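Local structure of cyclic nucleotide-binding protein (Brucella abortus biovar 1, 5D1I) at residues D14-G19 / L32-A36; T20-F24 / E92-I96; F51-A57 / T99-A105; C59-T65 / T111-S117; G66-L70 / I81-G85. The protein is of unknown function, adopts the cyclic nucleotide-binding domain fold and may belong to a DNA-binding transcription factor. All blocks are in the same frame, centred on the assembly; numbering follows the deposited sequence.

Contact 1. Residues D14-G19 / L32-A36; sequences DIRILG and LRLLA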
# COMPACT_ATOMS: atom_id res chain seq x y z
N ASP A 14 -0.37 14.86 -0.11
CA ASP A 14 -1.39 13.86 -0.43
C ASP A 14 -0.97 13.00 -1.62
O ASP A 14 -1.03 11.77 -1.57
CB ASP A 14 -2.73 14.52 -0.73
CG ASP A 14 -3.35 15.15 0.50
OD1 ASP A 14 -2.87 14.87 1.61
OD2 ASP A 14 -4.33 15.91 0.35
N ILE A 15 -0.56 13.67 -2.69
CA ILE A 15 -0.11 12.98 -3.90
C ILE A 15 1.04 12.02 -3.60
O ILE A 15 1.02 10.87 -4.04
CB ILE A 15 0.32 13.98 -4.98
CG1 ILE A 15 -0.90 14.75 -5.49
CG2 ILE A 15 1.03 13.27 -6.12
CD1 ILE A 15 -0.58 15.78 -6.55
N ARG A 16 2.03 12.48 -2.84
CA ARG A 16 3.17 11.63 -2.50
C ARG A 16 2.71 10.40 -1.72
O ARG A 16 3.14 9.28 -2.00
CB ARG A 16 4.21 12.39 -1.68
CG ARG A 16 5.50 11.60 -1.48
CD ARG A 16 6.32 12.10 -0.30
NE ARG A 16 5.56 12.06 0.95
CZ ARG A 16 5.36 10.96 1.67
NH1 ARG A 16 5.84 9.79 1.28
NH2 ARG A 16 4.66 11.04 2.80
N ILE A 17 1.84 10.61 -0.74
CA ILE A 17 1.35 9.52 0.10
C ILE A 17 0.56 8.51 -0.73
O ILE A 17 0.80 7.30 -0.64
CB ILE A 17 0.45 10.04 1.24
CG1 ILE A 17 1.28 10.80 2.28
CG2 ILE A 17 -0.27 8.90 1.92
CD1 ILE A 17 0.48 11.28 3.46
N LEU A 18 -0.36 9.01 -1.55
CA LEU A 18 -1.18 8.14 -2.39
C LEU A 18 -0.33 7.34 -3.37
O LEU A 18 -0.68 6.23 -3.75
CB LEU A 18 -2.22 8.95 -3.15
CG LEU A 18 -3.34 9.58 -2.30
CD1 LEU A 18 -4.17 10.52 -3.15
CD2 LEU A 18 -4.22 8.50 -1.69
N GLY A 19 0.80 7.92 -3.77
CA GLY A 19 1.70 7.29 -4.72
C GLY A 19 2.46 6.09 -4.18
O GLY A 19 3.09 5.36 -4.94
N LEU A 32 -2.86 10.67 -9.99
CA LEU A 32 -2.73 10.81 -8.54
C LEU A 32 -3.36 12.11 -8.07
O LEU A 32 -3.96 12.17 -7.00
CB LEU A 32 -1.26 10.75 -8.12
CG LEU A 32 -0.57 9.39 -8.25
CD1 LEU A 32 0.90 9.51 -7.92
CD2 LEU A 32 -1.25 8.36 -7.35
N ARG A 33 -3.20 13.15 -8.87
CA ARG A 33 -3.79 14.46 -8.59
C ARG A 33 -5.31 14.38 -8.58
O ARG A 33 -5.96 14.89 -7.66
CB ARG A 33 -3.32 15.49 -9.62
CG ARG A 33 -3.65 16.93 -9.27
CD ARG A 33 -2.99 17.89 -10.24
NE ARG A 33 -1.64 17.47 -10.59
CZ ARG A 33 -0.55 17.73 -9.86
NH1 ARG A 33 0.64 17.30 -10.26
NH2 ARG A 33 -0.65 18.42 -8.73
N LEU A 34 -5.88 13.77 -9.61
CA LEU A 34 -7.32 13.52 -9.68
C LEU A 34 -7.79 12.79 -8.43
O LEU A 34 -8.81 13.14 -7.84
CB LEU A 34 -7.67 12.70 -10.92
CG LEU A 34 -7.91 13.41 -12.24
CD1 LEU A 34 -8.43 12.41 -13.27
CD2 LEU A 34 -8.90 14.55 -12.06
N LEU A 35 -7.04 11.76 -8.06
CA LEU A 35 -7.34 10.97 -6.88
C LEU A 35 -7.30 11.82 -5.61
O LEU A 35 -8.18 11.71 -4.76
CB LEU A 35 -6.34 9.82 -6.76
CG LEU A 35 -6.68 8.71 -5.77
CD1 LEU A 35 -7.92 7.97 -6.21
CD2 LEU A 35 -5.49 7.78 -5.64
N ALA A 36 -6.29 12.67 -5.50
CA ALA A 36 -6.15 13.53 -4.33
C ALA A 36 -7.31 14.52 -4.25
O ALA A 36 -7.79 14.83 -3.17
CB ALA A 36 -4.82 14.26 -4.36

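Contact 2. Residues T20-F24 / E92-I96; sequences TVGLF and EMALI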
# COMPACT_ATOMS: atom_id res chain seq x y z
N THR A 20 2.42 5.90 -2.86
CA THR A 20 3.09 4.75 -2.25
C THR A 20 2.15 3.54 -2.16
O THR A 20 2.59 2.42 -1.91
CB THR A 20 3.60 5.08 -0.84
OG1 THR A 20 2.50 5.42 0.01
CG2 THR A 20 4.59 6.23 -0.89
N VAL A 21 0.86 3.79 -2.34
CA VAL A 21 -0.14 2.74 -2.22
C VAL A 21 -0.05 1.76 -3.38
O VAL A 21 0.01 2.17 -4.54
CB VAL A 21 -1.56 3.34 -2.15
CG1 VAL A 21 -2.61 2.26 -2.13
CG2 VAL A 21 -1.68 4.24 -0.94
N GLY A 22 -0.01 0.46 -3.07
CA GLY A 22 0.16 -0.57 -4.08
C GLY A 22 -0.82 -0.49 -5.24
O GLY A 22 -0.43 -0.64 -6.41
N LEU A 23 -2.08 -0.24 -4.94
CA LEU A 23 -3.11 -0.18 -5.97
C LEU A 23 -2.93 1.03 -6.89
O LEU A 23 -3.37 1.01 -8.04
CB LEU A 23 -4.50 -0.16 -5.32
CG LEU A 23 -5.69 -0.50 -6.21
CD1 LEU A 23 -5.48 -1.84 -6.89
CD2 LEU A 23 -6.97 -0.52 -5.37
N PHE A 24 -2.29 2.09 -6.39
CA PHE A 24 -2.13 3.32 -7.16
C PHE A 24 -0.73 3.43 -7.75
O PHE A 24 -0.38 4.47 -8.31
CB PHE A 24 -2.42 4.55 -6.28
CG PHE A 24 -3.70 4.46 -5.49
CD1 PHE A 24 -4.80 3.81 -6.02
CD2 PHE A 24 -3.79 5.02 -4.23
CE1 PHE A 24 -5.98 3.72 -5.29
CE2 PHE A 24 -4.96 4.93 -3.50
CZ PHE A 24 -6.06 4.28 -4.04
N GLU A 92 -8.09 -1.39 1.25
CA GLU A 92 -7.64 -1.27 -0.14
C GLU A 92 -8.38 -2.23 -1.06
O GLU A 92 -8.71 -1.88 -2.19
CB GLU A 92 -6.13 -1.53 -0.25
CG GLU A 92 -5.56 -1.21 -1.63
CD GLU A 92 -4.11 -1.63 -1.75
OE1 GLU A 92 -3.79 -2.76 -1.35
OE2 GLU A 92 -3.29 -0.83 -2.25
N MSE A 93 -8.65 -3.44 -0.57
CA MSE A 93 -9.32 -4.46 -1.37
C MSE A 93 -10.77 -4.10 -1.68
O MSE A 93 -11.35 -4.61 -2.63
CB MSE A 93 -9.26 -5.82 -0.65
CG MSE A 93 -7.88 -6.44 -0.59
SE MSE A 93 -7.05 -6.60 -2.36
CE MSE A 93 -5.72 -5.18 -2.20
N ALA A 94 -11.35 -3.23 -0.86
CA ALA A 94 -12.73 -2.81 -1.08
C ALA A 94 -12.88 -2.06 -2.40
O ALA A 94 -13.96 -2.01 -2.97
CB ALA A 94 -13.22 -1.94 0.07
N LEU A 95 -11.77 -1.50 -2.89
CA LEU A 95 -11.78 -0.71 -4.12
C LEU A 95 -11.91 -1.58 -5.36
O LEU A 95 -12.30 -1.09 -6.42
CB LEU A 95 -10.51 0.14 -4.22
CG LEU A 95 -10.29 1.21 -3.15
CD1 LEU A 95 -8.99 1.95 -3.41
CD2 LEU A 95 -11.45 2.18 -3.09
N ILE A 96 -11.58 -2.86 -5.23
CA ILE A 96 -11.54 -3.74 -6.40
C ILE A 96 -12.30 -5.05 -6.23
O ILE A 96 -12.32 -5.87 -7.15
CB ILE A 96 -10.08 -4.08 -6.78
CG1 ILE A 96 -9.40 -4.84 -5.65
CG2 ILE A 96 -9.31 -2.81 -7.12
CD1 ILE A 96 -8.01 -5.33 -5.99
O HOH W 1 -0.77 -0.90 -0.54

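Contact 3. Residues F51-A57 / T99-A105; sequences FREGQSA and TTRLTGA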
# COMPACT_ATOMS: atom_id res chain seq x y z
N PHE A 51 -14.99 2.27 11.48
CA PHE A 51 -15.91 1.25 11.01
C PHE A 51 -15.95 0.06 11.96
O PHE A 51 -15.06 -0.10 12.80
CB PHE A 51 -15.52 0.77 9.61
CG PHE A 51 -14.06 0.44 9.47
CD1 PHE A 51 -13.52 -0.69 10.06
CD2 PHE A 51 -13.22 1.26 8.73
CE1 PHE A 51 -12.19 -0.99 9.92
CE2 PHE A 51 -11.89 0.96 8.59
CZ PHE A 51 -11.37 -0.16 9.19
N ARG A 52 -16.96 -0.78 11.82
CA ARG A 52 -17.05 -1.99 12.63
C ARG A 52 -16.51 -3.19 11.86
O ARG A 52 -16.69 -3.29 10.65
CB ARG A 52 -18.49 -2.24 13.08
CG ARG A 52 -18.67 -3.48 13.95
CD ARG A 52 -19.55 -3.19 15.17
NE ARG A 52 -19.67 -4.34 16.05
CZ ARG A 52 -20.82 -4.91 16.40
NH1 ARG A 52 -21.97 -4.43 15.95
NH2 ARG A 52 -20.82 -5.96 17.22
N GLU A 53 -15.83 -4.09 12.57
CA GLU A 53 -15.38 -5.35 12.00
C GLU A 53 -16.55 -6.11 11.38
O GLU A 53 -17.61 -6.26 11.99
CB GLU A 53 -14.73 -6.19 13.10
CG GLU A 53 -14.12 -7.50 12.64
CD GLU A 53 -13.39 -8.20 13.76
OE1 GLU A 53 -12.22 -8.59 13.57
OE2 GLU A 53 -13.98 -8.35 14.85
N GLY A 54 -16.38 -6.57 10.14
CA GLY A 54 -17.41 -7.33 9.46
C GLY A 54 -18.41 -6.46 8.71
O GLY A 54 -19.28 -6.97 8.01
N GLN A 55 -18.28 -5.15 8.85
CA GLN A 55 -19.16 -4.21 8.16
C GLN A 55 -18.85 -4.18 6.67
O GLN A 55 -17.69 -4.35 6.28
CB GLN A 55 -19.02 -2.82 8.78
CG GLN A 55 -19.90 -1.73 8.19
CD GLN A 55 -19.65 -0.39 8.84
OE1 GLN A 55 -19.03 -0.31 9.90
NE2 GLN A 55 -20.13 0.68 8.21
N SER A 56 -19.87 -3.98 5.85
CA SER A 56 -19.65 -3.87 4.41
C SER A 56 -18.74 -2.69 4.11
O SER A 56 -18.85 -1.63 4.74
CB SER A 56 -20.99 -3.74 3.67
OG SER A 56 -20.82 -3.98 2.29
N ALA A 57 -17.84 -2.87 3.15
CA ALA A 57 -16.81 -1.86 2.88
C ALA A 57 -16.83 -1.41 1.42
O ALA A 57 -16.74 -2.23 0.51
CB ALA A 57 -15.45 -2.41 3.23
N THR A 99 -16.02 -6.75 -0.38
CA THR A 99 -15.33 -7.09 0.86
C THR A 99 -16.06 -6.58 2.10
O THR A 99 -17.00 -5.80 2.01
CB THR A 99 -13.90 -6.51 0.91
OG1 THR A 99 -13.96 -5.08 1.04
CG2 THR A 99 -13.09 -6.87 -0.33
N THR A 100 -15.61 -7.05 3.26
CA THR A 100 -16.07 -6.54 4.54
C THR A 100 -14.84 -6.16 5.35
O THR A 100 -13.75 -6.66 5.09
CB THR A 100 -16.91 -7.57 5.31
OG1 THR A 100 -16.16 -8.78 5.44
CG2 THR A 100 -18.22 -7.85 4.59
N ARG A 101 -15.02 -5.28 6.33
CA ARG A 101 -13.91 -4.84 7.17
C ARG A 101 -13.30 -6.00 7.94
O ARG A 101 -13.96 -6.64 8.76
CB ARG A 101 -14.39 -3.76 8.14
CG ARG A 101 -15.03 -2.56 7.45
CD ARG A 101 -14.02 -1.78 6.61
NE ARG A 101 -14.64 -0.64 5.94
CZ ARG A 101 -14.02 0.16 5.08
NH1 ARG A 101 -12.75 -0.04 4.77
NH2 ARG A 101 -14.68 1.17 4.52
N LEU A 102 -12.03 -6.29 7.66
CA LEU A 102 -11.34 -7.42 8.26
C LEU A 102 -11.10 -7.24 9.76
O LEU A 102 -11.00 -8.22 10.50
CB LEU A 102 -10.00 -7.66 7.56
CG LEU A 102 -10.08 -8.19 6.13
CD1 LEU A 102 -8.69 -8.35 5.54
CD2 LEU A 102 -10.84 -9.51 6.08
N THR A 103 -10.97 -5.99 10.19
CA THR A 103 -10.74 -5.70 11.60
C THR A 103 -11.59 -4.52 12.06
O THR A 103 -12.23 -3.86 11.24
CB THR A 103 -9.27 -5.34 11.89
OG1 THR A 103 -9.05 -3.97 11.51
CG2 THR A 103 -8.32 -6.23 11.10
N GLY A 104 -11.59 -4.27 13.36
CA GLY A 104 -12.09 -3.00 13.86
C GLY A 104 -10.96 -2.00 13.76
O GLY A 104 -9.81 -2.38 13.53
N ALA A 105 -11.28 -0.72 13.91
CA ALA A 105 -10.27 0.33 13.87
C ALA A 105 -10.74 1.53 14.68
O ALA A 105 -11.85 2.02 14.47
CB ALA A 105 -9.98 0.74 12.44
O HOH W 2 -12.56 -10.14 11.40
O HOH W 3 -19.94 -6.03 0.86
O HOH W 4 -17.54 -0.16 6.18
O HOH W 5 -17.98 -4.47 -0.84

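Contact 4. Residues C59-T65 / T111-S117; sequences CAYIIVT and TEVIRIS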
# COMPACT_ATOMS: atom_id res chain seq x y z
N CYS A 59 -15.02 1.64 0.56
CA CYS A 59 -14.01 2.69 0.48
C CYS A 59 -12.78 2.32 1.27
O CYS A 59 -12.82 1.48 2.16
CB CYS A 59 -14.58 4.01 1.00
SG CYS A 59 -14.93 4.02 2.77
N ALA A 60 -11.67 2.98 0.94
CA ALA A 60 -10.41 2.79 1.64
C ALA A 60 -10.02 4.07 2.35
O ALA A 60 -10.35 5.17 1.91
CB ALA A 60 -9.32 2.36 0.67
N TYR A 61 -9.31 3.91 3.47
CA TYR A 61 -8.81 5.03 4.23
C TYR A 61 -7.29 4.99 4.26
O TYR A 61 -6.70 3.95 4.55
CB TYR A 61 -9.35 5.01 5.66
CG TYR A 61 -10.85 5.08 5.78
CD1 TYR A 61 -11.50 6.31 5.86
CD2 TYR A 61 -11.62 3.93 5.82
CE1 TYR A 61 -12.87 6.38 5.97
CE2 TYR A 61 -13.00 4.00 5.92
CZ TYR A 61 -13.62 5.23 6.00
OH TYR A 61 -14.99 5.31 6.11
N ILE A 62 -6.66 6.12 3.96
CA ILE A 62 -5.21 6.21 4.07
C ILE A 62 -4.88 7.21 5.16
O ILE A 62 -5.39 8.33 5.16
CB ILE A 62 -4.55 6.64 2.74
CG1 ILE A 62 -4.81 5.61 1.63
CG2 ILE A 62 -3.06 6.82 2.92
CD1 ILE A 62 -6.09 5.85 0.85
N ILE A 63 -4.04 6.79 6.11
CA ILE A 63 -3.66 7.66 7.21
C ILE A 63 -2.63 8.68 6.77
O ILE A 63 -1.62 8.33 6.17
CB ILE A 63 -3.10 6.86 8.40
CG1 ILE A 63 -4.13 5.85 8.90
CG2 ILE A 63 -2.69 7.80 9.53
CD1 ILE A 63 -3.62 4.98 10.03
N VAL A 64 -2.90 9.95 7.07
CA VAL A 64 -1.95 11.02 6.81
C VAL A 64 -1.17 11.35 8.09
O VAL A 64 0.05 11.27 8.12
CB VAL A 64 -2.65 12.29 6.30
CG1 VAL A 64 -1.65 13.42 6.12
CG2 VAL A 64 -3.37 12.00 4.99
N THR A 65 -1.90 11.71 9.14
CA THR A 65 -1.29 11.91 10.45
C THR A 65 -2.12 11.21 11.52
O THR A 65 -3.33 11.08 11.38
CB THR A 65 -1.16 13.41 10.81
OG1 THR A 65 -2.45 14.02 10.83
CG2 THR A 65 -0.28 14.14 9.80
N THR A 111 -6.58 11.96 14.44
CA THR A 111 -6.02 11.32 13.26
C THR A 111 -6.68 11.83 11.99
O THR A 111 -7.90 11.97 11.92
CB THR A 111 -6.17 9.78 13.35
OG1 THR A 111 -5.45 9.30 14.48
CG2 THR A 111 -5.66 9.09 12.09
N GLU A 112 -5.86 12.14 10.99
CA GLU A 112 -6.37 12.62 9.72
C GLU A 112 -6.19 11.56 8.65
O GLU A 112 -5.09 11.05 8.45
CB GLU A 112 -5.68 13.91 9.31
CG GLU A 112 -6.06 14.38 7.92
CD GLU A 112 -5.90 15.88 7.75
OE1 GLU A 112 -5.66 16.31 6.61
OE2 GLU A 112 -6.04 16.61 8.75
N VAL A 113 -7.29 11.23 7.98
CA VAL A 113 -7.26 10.20 6.95
C VAL A 113 -7.80 10.72 5.62
O VAL A 113 -8.59 11.66 5.58
CB VAL A 113 -8.08 8.96 7.37
CG1 VAL A 113 -7.48 8.31 8.61
CG2 VAL A 113 -9.54 9.33 7.60
N ILE A 114 -7.35 10.09 4.55
CA ILE A 114 -7.87 10.33 3.22
C ILE A 114 -8.81 9.19 2.86
O ILE A 114 -8.42 8.03 2.89
CB ILE A 114 -6.73 10.42 2.19
CG1 ILE A 114 -5.97 11.73 2.34
CG2 ILE A 114 -7.27 10.26 0.78
CD1 ILE A 114 -4.70 11.79 1.52
N ARG A 115 -10.07 9.51 2.54
CA ARG A 115 -11.02 8.47 2.18
C ARG A 115 -11.20 8.38 0.67
O ARG A 115 -11.56 9.35 0.01
CB ARG A 115 -12.38 8.72 2.83
CG ARG A 115 -13.38 7.59 2.59
CD ARG A 115 -14.78 7.95 3.08
NE ARG A 115 -15.46 8.85 2.16
CZ ARG A 115 -16.29 8.45 1.20
NH1 ARG A 115 -16.56 7.16 1.05
NH2 ARG A 115 -16.86 9.34 0.40
N ILE A 116 -10.93 7.20 0.13
CA ILE A 116 -11.09 6.96 -1.30
C ILE A 116 -12.29 6.06 -1.52
O ILE A 116 -12.27 4.90 -1.12
CB ILE A 116 -9.84 6.29 -1.92
CG1 ILE A 116 -8.58 7.06 -1.56
CG2 ILE A 116 -10.00 6.18 -3.43
CD1 ILE A 116 -8.49 8.41 -2.22
N SER A 117 -13.33 6.60 -2.14
CA SER A 117 -14.49 5.77 -2.46
C SER A 117 -14.18 4.88 -3.65
O SER A 117 -13.34 5.19 -4.49
CB SER A 117 -15.70 6.65 -2.77
OG SER A 117 -15.49 7.41 -3.94

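Contact 5. Residues G66-L70 / I81-G85; sequences GTITL and IRPVG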
# COMPACT_ATOMS: atom_id res chain seq x y z
N GLY A 66 -1.46 10.76 12.58
CA GLY A 66 -2.17 10.15 13.70
C GLY A 66 -1.90 8.67 13.87
O GLY A 66 -1.04 8.10 13.20
N THR A 67 -2.64 8.05 14.78
CA THR A 67 -2.46 6.64 15.08
C THR A 67 -3.80 5.94 15.25
O THR A 67 -4.69 6.44 15.95
CB THR A 67 -1.62 6.43 16.36
OG1 THR A 67 -0.41 7.18 16.27
CG2 THR A 67 -1.28 4.95 16.54
N ILE A 68 -3.94 4.79 14.61
CA ILE A 68 -5.14 3.99 14.68
C ILE A 68 -4.80 2.59 15.16
O ILE A 68 -3.88 1.96 14.65
CB ILE A 68 -5.84 3.92 13.30
CG1 ILE A 68 -6.54 5.23 12.99
CG2 ILE A 68 -6.82 2.75 13.24
CD1 ILE A 68 -7.09 5.31 11.57
N THR A 69 -5.53 2.12 16.17
CA THR A 69 -5.36 0.75 16.63
C THR A 69 -6.32 -0.19 15.91
O THR A 69 -7.53 0.05 15.88
CB THR A 69 -5.59 0.64 18.15
OG1 THR A 69 -4.53 1.31 18.83
CG2 THR A 69 -5.62 -0.82 18.58
N LEU A 70 -5.77 -1.23 15.30
CA LEU A 70 -6.57 -2.28 14.67
C LEU A 70 -6.85 -3.37 15.69
O LEU A 70 -5.96 -3.75 16.45
CB LEU A 70 -5.85 -2.87 13.46
CG LEU A 70 -5.36 -1.89 12.39
CD1 LEU A 70 -4.73 -2.66 11.23
CD2 LEU A 70 -6.51 -1.03 11.89
N ILE A 81 -4.83 -5.84 17.73
CA ILE A 81 -3.92 -6.47 16.78
C ILE A 81 -2.59 -5.73 16.78
O ILE A 81 -1.57 -6.26 17.22
CB ILE A 81 -4.50 -6.48 15.35
CG1 ILE A 81 -5.85 -7.18 15.33
CG2 ILE A 81 -3.53 -7.16 14.40
CD1 ILE A 81 -6.51 -7.17 13.98
N ARG A 82 -2.62 -4.49 16.29
CA ARG A 82 -1.43 -3.65 16.19
C ARG A 82 -1.85 -2.23 15.85
O ARG A 82 -2.97 -2.01 15.38
CB ARG A 82 -0.48 -4.19 15.11
CG ARG A 82 -1.03 -4.02 13.70
CD ARG A 82 -0.08 -4.54 12.63
NE ARG A 82 -0.30 -3.83 11.37
CZ ARG A 82 -1.21 -4.20 10.47
NH1 ARG A 82 -1.97 -5.26 10.68
NH2 ARG A 82 -1.35 -3.49 9.35
N PRO A 83 -0.97 -1.25 16.10
CA PRO A 83 -1.27 0.13 15.67
C PRO A 83 -0.82 0.40 14.23
O PRO A 83 0.13 -0.22 13.76
CB PRO A 83 -0.47 0.98 16.66
CG PRO A 83 0.70 0.12 17.01
CD PRO A 83 0.18 -1.30 17.01
N VAL A 84 -1.50 1.32 13.54
CA VAL A 84 -1.05 1.77 12.22
C VAL A 84 -0.94 3.29 12.19
O VAL A 84 -1.67 3.99 12.89
CB VAL A 84 -1.99 1.29 11.10
CG1 VAL A 84 -1.77 -0.19 10.81
CG2 VAL A 84 -3.45 1.58 11.45
N GLY A 85 -0.02 3.79 11.37
CA GLY A 85 0.24 5.22 11.30
C GLY A 85 0.30 5.72 9.87
O GLY A 85 -0.20 5.07 8.97

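Contact 1. Residues D14-G19 / L32-A36
This is an apolar helix-helix contact at the N-terminal end of the chain, where helix 11-18 meets helix 29-38 beside the beta barrel. The axes of 14-18 and 32-36 approach to 9.1 Å at an angle of 110°, so the two run steeply across one another and share one compact patch, with 369 Å² buried. Ile15 and Leu18, one turn apart, supply most of the first surface. Ile15 CG2 lies 3.9 Å from Leu32 CB, and Ile15 CG1 lies 4.1 Å from Ala36 CB. Leu18 CD1 reaches both Leu35 CD2 (3.9 Å) and Ala36 CB (4.0 Å). The small Ala36 admits these longer chains. Gly19 CA sits 4.0 Å from Leu32 CD1, while Gly19 O accepts a hydrogen bond from Arg82 of the second subunit. At the exposed margin, Ile15 CD1 lies over one face of the Arg33 guanidinium, 3.4 Å from Arg33 NH2. Asp14 touches Ala36 through CB (4.2 Å to Ala36 CB); its carboxylate forms a salt bridge with Arg41. With no hydrogen bond or salt bridge between the segments, the pairing rests on side-chain shape and on burial of aliphatic surface.

Contact 2. Residues T20-F24 / E92-I96
Glu92 opens the 3-10 segment 92-95 and makes the polar link to the loop after helix 11-18. Its extended side chain (chi1 and chi2 both t) brings OE2 to the start of the 3-10 segment 22-24: Leu23 N donates to Glu92 OE2 at 3.0 Å with an N-H...O angle of 147°. Water 1 serves the neighbouring amide, accepting from Gly22 N at 3.0 Å and donating to Glu92 OE2, also at 3.0 Å. Val21 CG1 comes within 3.2 Å of Glu92 OE2. Met93, a selenomethionine, turns its CA-to-CB bond away and packs on Leu23 of the second subunit. Leu95 CD1 meets Leu23 CD2 at 3.7 Å and lies at the edge of the Phe24 ring, 3.8 Å from Phe24 CZ. Ile96 finishes the patch with CG2 at 3.7 Å from Leu23 CD2, so Leu23 is held between Glu92, Leu95 and Ile96; Phe121 of helix 118-124 touches all three leucine and isoleucine side chains. The Gly-Glu-x-Ala-Leu sequence here resembles the start of the phosphate-binding cassette of cyclic nucleotide-binding domains, whose glutamate in relatives binds a ribose hydroxyl. Here OE2 is taken up by Leu23 N and water 1, and the carboxylate lies close to Glu92 of the second subunit. The chemistry implies a buried carboxylate acceptor that takes one loop N-H directly and a second through water 1, backed by an aliphatic cluster.

Contact 3. Residues F51-A57 / T99-A105
Two short backbone hydrogen bonds tie the segments together: Gly54 N to Arg101 O and Arg101 N to Gln55 O, both 2.8 Å, with N-H...O angles of 162° and 163°. A longer one follows from Ala57 N to Thr99 O (3.3 Å), beside the antiparallel non-hydrogen-bonded pair Ser56-Thr100, whose CA atoms are 4.5 Å apart. Residues Arg52 to Gln55 form a type II turn; Gly54, with phi 87°, occupies its third position, where a CB would strike the preceding carbonyl. Water 2 donates to Glu53 OE1 (2.7 Å) and Leu102 O (2.6 Å); Glu53 OE1 is also hydrogen-bonded to His72 and OE2 to the Glu73 amide. Water 4 links Ser56 O (2.4 Å) to Arg101 NE (2.9 Å). Arg101 centres the packing. Its guanidinium stacks flat on Phe51, planes at 7° and centres 4.5 Å apart, with off-centre cation-pi character (CZ 32° off the ring normal) and Ala57 CB over the opposite face; Arg101 CD makes a CH-pi contact 3.6 Å from the Phe51 ring centroid. By sequence, Arg101 falls where the phosphate-binding cassette of relatives has the arginine that binds the cyclic phosphate; here its NH2 makes a weak hydrogen bond to Cys59 O. Phe51 CZ packs on Ala105 CB (3.6 Å). Tyr61 of strand 56-63 adjoins Phe51 and Arg101, and strand 68-74 lies against Thr103 and Ala105, so the contact spans both sheets.

Contact 4. Residues C59-T65 / T111-S117
Tyr61 sets its ring beside Arg115 and Val113, with CE1 3.6 Å from Arg115 CG and CD1 4.0 Å from Val113 CG2. Cys59, Tyr61, Ile63, Val113 and Arg115 share this face; Tyr61 also meets Leu42, Leu50, Phe51 and Arg101, and Arg115 NE forms a salt bridge with Glu40. On the other face Ile62 CD1 touches Ile116 CG1 (3.7 Å), and helix 11-18 covers Ile62 through Ile17 and Leu18. The strands are antiparallel neighbours in the curled sheet of the jelly-roll beta barrel of cyclic nucleotide-binding domains. The axes of 59-63 and 111-117 approach to 4.4 Å at 144°, 36° short of antiparallel, consistent with a twisted, curled sheet. Regular pairing runs through Ala60 N to Ile116 O (2.9 Å) and Ile62 N to Ile114 O (2.8 Å), each reciprocated. Past Ile63 the register shifts by one: Val64 and Thr65 both face Glu112 in a classic beta bulge, where Glu112 O accepts from Val64 N at 2.8 Å and weakly from Thr65 N at 3.3 Å, while Glu112 N donates to Thr65 O at 2.8 Å. The chain turns a corner at Val64, whose CG2 still packs on Ile114 CG1 at 3.7 Å. At the far end, Ser117 pairs with Cys59 (CA-CA 4.3 Å) and takes the N-cap position of helix 118-124, its OG hydrogen-bonded to Ser119 OG and Ile120 N.

Contact 5. Residues G66-L70 / I81-G85
Val84 and Leu70 form the apolar centre: Leu70 CD1 lies 3.9 Å from Val84 CG1, and Ile68 CB lies 3.8 Å from Val84 CG2. Leu70 CB also comes within 4.3 Å of Ile81 CB. Ile63 of strand 56-63 touches both Ile68 and Val84. The segments belong to the beta hairpin of strands 68-74 and 77-84; the axes of 68-70 and 81-84 approach to 4.6 Å, at 158°. Ile68 N to Val84 O (3.0 Å) and Val84 N to Ile68 O (2.7 Å) make one hydrogen-bonded pair. Pro83 faces Thr69 in a non-hydrogen-bonded pair (CA-CA 4.2 Å), where its missing N-H costs no bond across. Next comes a classic beta bulge: Leu70 O accepts from Ile81 N (2.7 Å) and weakly from Arg82 N (3.4 Å), and Leu70 N donates to Arg82 O (2.9 Å). Outside the sheet bonds, Thr69 OG1 is hydrogen-bonded to Asp108. The Arg82 guanidinium has Leu70 CD1 over one face (3.8 Å to Arg82 NH1) and hydrogen-bonds Glu25 O and Gly19 O of the second subunit.

How the contacts relate
Contact 4 lies nearest the middle of the chain, about 4 Å from its centre, and touches the other four. Against it pack contact 1, where Ile17 CG2 is 3.6 Å from Ile62 CG2, and contact 2, where Leu95 CD2 is 3.5 Å from Ile116 O. Contacts 1 and 3 lie on opposite sides of the chain's centre, their own centres about 24 Å apart. The second segments of contacts 2 and 3 make up most of the cassette-like stretch, a site inferred only from relatives, and meet where Ala94 CA is 3.4 Å from Thr99 OG1. Contact 5 adjoins contact 3 (Thr103 CG2 to Ile81 CD1, 3.5 Å). All except contact 4 touch the second subunit.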